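Local coordinates for protein (R)-specific secondary-alkylsulfatase (Pseudomonas sp., PDB 4AXH) that hydrolyses (R)-secondary-alkyl sulfates enantioselectively, inverting the configuration to give (S)-alcohols and inorganic sulfate at a site with two zinc ions, at residues Lys251-Ala263 with Pro533-Arg545. Sequence-based numbering, arbitrary orientation.
Sequences KTTATNATNTLVA and PTYDSRGKSEMGR
Asn259 lies along Ser541 from its CB outward. Its CB packs on the hydroxymethyl group, and CG continues over Ser541 CB. With CG anti to the carbonyl carbon (chi1 -50°), the amide carbonyl lies between Arg538 and Ser541: Asn259 OD1 is 3.2 Å from Arg538 CD and sits near the guanidinium plane, at its edge, and it also approaches Ser541 CB. The amide and guanidinium planes stand 69° apart, so the two groups do not stack. At the tip, Asn259 ND2 donates to Thr151 O, outside both segments. The backbone adds one weak bond, from Glu542 N to Asn259 O (3.5 Å).

At the other end, Thr255 OG1 and Tyr535 OH share a hydrogen bond of 2.7 Å, in which either hydroxyl could be the donor. A chi1 of 163° turns the Tyr535 ring away from its own backbone N and across to Thr255, while Asn256 OD1 meets the ring edge, 3.2 Å from Tyr535 CE1. Between the two ends, Ala257 N points almost straight at Ser537 OG (3.3 Å, a weak bond). Lys540 CB sits between Ala257 O and the Thr258 CG2 methyl (3.6 Å from CG2), and CD lies on Asn256 O, before NZ forms a salt bridge with Glu79. Beyond Asn259, Leu261 CD1 touches Met543 SD at 3.8 Å; Phe185 borders both side chains.

The contact thus joins two irregular loops, one from the metallo-beta-lactamase region and one from the alkylsulfatase C-terminal region. Arg538 and sulfate-binding Arg323 have side chains about 4 Å apart at their nearest atoms, which places the seam close to the active site. Chemically, one hydroxyl pair, two weak backbone-donor bonds and mostly carbon-to-oxygen packing suggest an association probably resting on shape as much as on polar bonding.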
loop_
_atom_site.group_PDB
_atom_site.type_symbol
_atom_site.label_atom_id
_atom_site.label_comp_id
_atom_site.label_asym_id
_atom_site.label_seq_id
_atom_site.Cartn_x
_atom_site.Cartn_y
_atom_site.Cartn_z
ATOM N N LYS A 251 25.133 4.796 11.900
ATOM C CA LYS A 251 26.130 3.751 11.652
ATOM C C LYS A 251 25.505 2.359 11.550
ATOM O O LYS A 251 25.738 1.673 10.566
ATOM C CB LYS A 251 27.253 3.795 12.708
ATOM C CG LYS A 251 28.020 5.129 12.866
ATOM C CD LYS A 251 28.626 5.695 11.581
ATOM C CE LYS A 251 29.810 4.937 11.026
ATOM N NZ LYS A 251 29.841 4.995 9.544
ATOM N N THR A 252 24.711 1.949 12.562
ATOM C CA THR A 252 24.085 0.616 12.682
ATOM C C THR A 252 23.042 0.694 13.793
ATOM O O THR A 252 22.933 1.750 14.431
ATOM C CB THR A 252 25.169 -0.474 13.043
ATOM O OG1 THR A 252 24.564 -1.790 13.174
ATOM C CG2 THR A 252 25.984 -0.111 14.292
ATOM N N THR A 253 22.311 -0.416 14.047
ATOM C CA THR A 253 21.356 -0.471 15.154
ATOM C C THR A 253 22.031 -0.856 16.453
ATOM O O THR A 253 23.045 -1.567 16.466
ATOM C CB THR A 253 20.112 -1.367 14.866
ATOM O OG1 THR A 253 20.508 -2.698 14.500
ATOM C CG2 THR A 253 19.158 -0.752 13.826
ATOM N N ALA A 254 21.447 -0.383 17.560
ATOM C CA ALA A 254 21.931 -0.658 18.908
ATOM C C ALA A 254 21.747 -2.146 19.200
ATOM O O ALA A 254 20.742 -2.758 18.814
ATOM C CB ALA A 254 21.193 0.197 19.922
ATOM N N THR A 255 22.760 -2.724 19.841
ATOM C CA THR A 255 22.813 -4.135 20.179
ATOM C C THR A 255 22.682 -4.410 21.685
ATOM O O THR A 255 23.122 -3.603 22.497
ATOM C CB THR A 255 24.046 -4.777 19.501
ATOM O OG1 THR A 255 24.029 -6.165 19.751
ATOM C CG2 THR A 255 25.379 -4.194 19.975
ATOM N N ASN A 256 22.073 -5.555 22.049
ATOM C CA ASN A 256 21.927 -6.052 23.423
ATOM C C ASN A 256 21.376 -4.994 24.413
ATOM O O ASN A 256 21.809 -4.919 25.575
ATOM C CB ASN A 256 23.283 -6.625 23.912
ATOM C CG ASN A 256 23.891 -7.662 23.003
ATOM O OD1 ASN A 256 23.354 -8.758 22.851
ATOM N ND2 ASN A 256 25.034 -7.336 22.383
ATOM N N ALA A 257 20.397 -4.200 23.970
ATOM C CA ALA A 257 19.903 -3.129 24.822
ATOM C C ALA A 257 18.426 -3.171 25.213
ATOM O O ALA A 257 17.684 -4.078 24.804
ATOM C CB ALA A 257 20.275 -1.802 24.218
ATOM N N THR A 258 17.999 -2.198 26.031
ATOM C CA THR A 258 16.630 -2.176 26.522
ATOM C C THR A 258 15.791 -1.057 25.874
ATOM O O THR A 258 16.203 0.108 25.903
ATOM C CB THR A 258 16.654 -2.110 28.055
ATOM O OG1 THR A 258 17.253 -0.873 28.429
ATOM C CG2 THR A 258 17.483 -3.226 28.681
ATOM N N ASN A 259 14.616 -1.419 25.301
ATOM C CA ASN A 259 13.675 -0.478 24.700
ATOM C C ASN A 259 12.495 -0.244 25.659
ATOM O O ASN A 259 11.883 -1.185 26.191
ATOM C CB ASN A 259 13.189 -0.956 23.331
ATOM C CG ASN A 259 14.291 -1.369 22.387
ATOM O OD1 ASN A 259 14.342 -2.512 21.901
ATOM N ND2 ASN A 259 15.229 -0.463 22.141
ATOM N N THR A 260 12.209 1.039 25.901
ATOM C CA THR A 260 11.202 1.485 26.857
ATOM C C THR A 260 10.088 2.278 26.199
ATOM O O THR A 260 10.239 2.765 25.078
ATOM C CB THR A 260 11.864 2.297 28.016
ATOM O OG1 THR A 260 12.127 3.633 27.585
ATOM C CG2 THR A 260 13.120 1.632 28.595
ATOM N N LEU A 261 8.971 2.419 26.918
ATOM C CA LEU A 261 7.819 3.181 26.472
ATOM C C LEU A 261 7.219 3.898 27.659
ATOM O O LEU A 261 6.587 3.258 28.486
ATOM C CB LEU A 261 6.780 2.256 25.838
ATOM C CG LEU A 261 6.017 2.808 24.656
ATOM C CD1 LEU A 261 5.442 1.668 23.806
ATOM C CD2 LEU A 261 4.946 3.755 25.090
ATOM N N VAL A 262 7.452 5.201 27.793
ATOM C CA VAL A 262 6.803 5.957 28.851
ATOM C C VAL A 262 5.707 6.839 28.264
ATOM O O VAL A 262 5.978 7.717 27.444
ATOM C CB VAL A 262 7.632 6.543 30.036
ATOM C CG1 VAL A 262 9.058 6.006 30.099
ATOM C CG2 VAL A 262 7.561 8.060 30.122
ATOM N N ALA A 263 4.453 6.521 28.606
ATOM C CA ALA A 263 3.267 7.213 28.121
ATOM C C ALA A 263 3.364 8.734 28.194
ATOM O O ALA A 263 3.814 9.269 29.212
ATOM C CB ALA A 263 2.050 6.736 28.873
ATOM N N PRO A 533 22.807 -17.515 12.349
ATOM C CA PRO A 533 23.353 -17.844 13.696
ATOM C C PRO A 533 22.358 -17.998 14.874
ATOM O O PRO A 533 21.512 -18.892 14.809
ATOM C CB PRO A 533 24.382 -16.737 13.939
ATOM C CG PRO A 533 23.861 -15.585 13.182
ATOM C CD PRO A 533 23.001 -16.081 12.041
ATOM N N THR A 534 22.506 -17.193 15.980
ATOM C CA THR A 534 21.670 -17.213 17.192
ATOM C C THR A 534 21.837 -15.875 17.954
ATOM O O THR A 534 22.920 -15.631 18.508
ATOM C CB THR A 534 22.055 -18.426 18.119
ATOM O OG1 THR A 534 22.266 -19.623 17.365
ATOM C CG2 THR A 534 21.029 -18.681 19.225
ATOM N N TYR A 535 20.761 -15.020 18.010
ATOM C CA TYR A 535 20.721 -13.701 18.732
ATOM C C TYR A 535 19.338 -12.972 18.736
ATOM O O TYR A 535 18.469 -13.312 17.935
ATOM C CB TYR A 535 21.866 -12.788 18.228
ATOM C CG TYR A 535 21.771 -11.305 18.528
ATOM C CD1 TYR A 535 22.224 -10.788 19.739
ATOM C CD2 TYR A 535 21.302 -10.410 17.569
ATOM C CE1 TYR A 535 22.153 -9.420 20.012
ATOM C CE2 TYR A 535 21.222 -9.047 17.831
ATOM C CZ TYR A 535 21.657 -8.555 19.050
ATOM O OH TYR A 535 21.595 -7.209 19.294
ATOM N N ASP A 536 19.158 -11.973 19.668
ATOM C CA ASP A 536 18.006 -11.048 19.859
ATOM C C ASP A 536 18.292 -9.874 20.863
ATOM O O ASP A 536 18.682 -10.133 22.002
ATOM C CB ASP A 536 16.657 -11.793 20.087
ATOM C CG ASP A 536 15.828 -11.458 21.314
ATOM O OD1 ASP A 536 16.326 -11.676 22.440
ATOM O OD2 ASP A 536 14.626 -11.133 21.153
ATOM N N SER A 537 18.129 -8.599 20.412
ATOM C CA SER A 537 18.319 -7.351 21.196
ATOM C C SER A 537 16.996 -6.874 21.839
ATOM O O SER A 537 17.017 -6.219 22.892
ATOM C CB SER A 537 18.862 -6.227 20.315
ATOM O OG SER A 537 19.041 -5.008 21.023
ATOM N N ARG A 538 15.854 -7.189 21.179
ATOM C CA ARG A 538 14.497 -6.860 21.629
ATOM C C ARG A 538 14.048 -7.802 22.782
ATOM O O ARG A 538 12.902 -7.721 23.246
ATOM C CB ARG A 538 13.505 -6.872 20.435
ATOM C CG ARG A 538 12.455 -5.754 20.453
ATOM C CD ARG A 538 12.930 -4.472 19.784
ATOM N NE ARG A 538 12.499 -4.373 18.388
ATOM C CZ ARG A 538 12.879 -3.413 17.549
ATOM N NH1 ARG A 538 13.720 -2.465 17.948
ATOM N NH2 ARG A 538 12.421 -3.394 16.303
ATOM N N GLY A 539 14.974 -8.667 23.223
ATOM C CA GLY A 539 14.812 -9.612 24.322
ATOM C C GLY A 539 14.909 -8.929 25.671
ATOM O O GLY A 539 14.254 -9.351 26.628
ATOM N N LYS A 540 15.732 -7.859 25.757
ATOM C CA LYS A 540 15.855 -7.040 26.964
ATOM C C LYS A 540 14.755 -5.949 26.963
ATOM O O LYS A 540 14.453 -5.370 28.008
ATOM C CB LYS A 540 17.261 -6.436 27.059
ATOM C CG LYS A 540 18.272 -7.330 27.750
ATOM C CD LYS A 540 19.688 -6.910 27.411
ATOM C CE LYS A 540 20.732 -7.656 28.196
ATOM N NZ LYS A 540 20.763 -9.114 27.913
ATOM N N SER A 541 14.145 -5.712 25.780
ATOM C CA SER A 541 13.074 -4.746 25.543
ATOM C C SER A 541 11.710 -5.236 26.035
ATOM O O SER A 541 11.210 -6.261 25.568
ATOM C CB SER A 541 12.985 -4.424 24.059
ATOM O OG SER A 541 11.706 -3.934 23.693
ATOM N N GLU A 542 11.078 -4.470 26.925
ATOM C CA GLU A 542 9.761 -4.805 27.477
ATOM C C GLU A 542 8.651 -3.996 26.766
ATOM O O GLU A 542 7.811 -3.374 27.410
ATOM C CB GLU A 542 9.742 -4.572 29.003
ATOM C CG GLU A 542 10.837 -5.276 29.799
ATOM C CD GLU A 542 11.141 -4.656 31.151
ATOM O OE1 GLU A 542 10.349 -4.875 32.096
ATOM O OE2 GLU A 542 12.179 -3.966 31.268
ATOM N N MET A 543 8.676 -3.991 25.432
ATOM C CA MET A 543 7.705 -3.254 24.623
ATOM C C MET A 543 6.334 -3.916 24.640
ATOM O O MET A 543 5.354 -3.207 24.832
ATOM C CB MET A 543 8.217 -3.066 23.190
ATOM C CG MET A 543 9.122 -1.854 23.010
ATOM S SD MET A 543 8.248 -0.411 22.414
ATOM C CE MET A 543 7.743 -1.026 20.807
ATOM N N GLY A 544 6.272 -5.243 24.503
ATOM C CA GLY A 544 5.024 -6.019 24.480
ATOM C C GLY A 544 4.133 -6.026 25.722
ATOM O O GLY A 544 3.009 -6.546 25.677
ATOM N N ARG A 545 4.619 -5.458 26.849
ATOM C CA ARG A 545 3.843 -5.376 28.093
ATOM C C ARG A 545 2.682 -4.363 27.998
ATOM O O ARG A 545 1.677 -4.536 28.682
ATOM C CB ARG A 545 4.747 -5.116 29.329
ATOM C CG ARG A 545 5.382 -3.732 29.402
ATOM C CD ARG A 545 6.234 -3.519 30.658
ATOM N NE ARG A 545 5.575 -2.629 31.626
ATOM C CZ ARG A 545 6.206 -1.846 32.499
ATOM N NH1 ARG A 545 7.533 -1.833 32.555
ATOM N NH2 ARG A 545 5.514 -1.078 33.330
#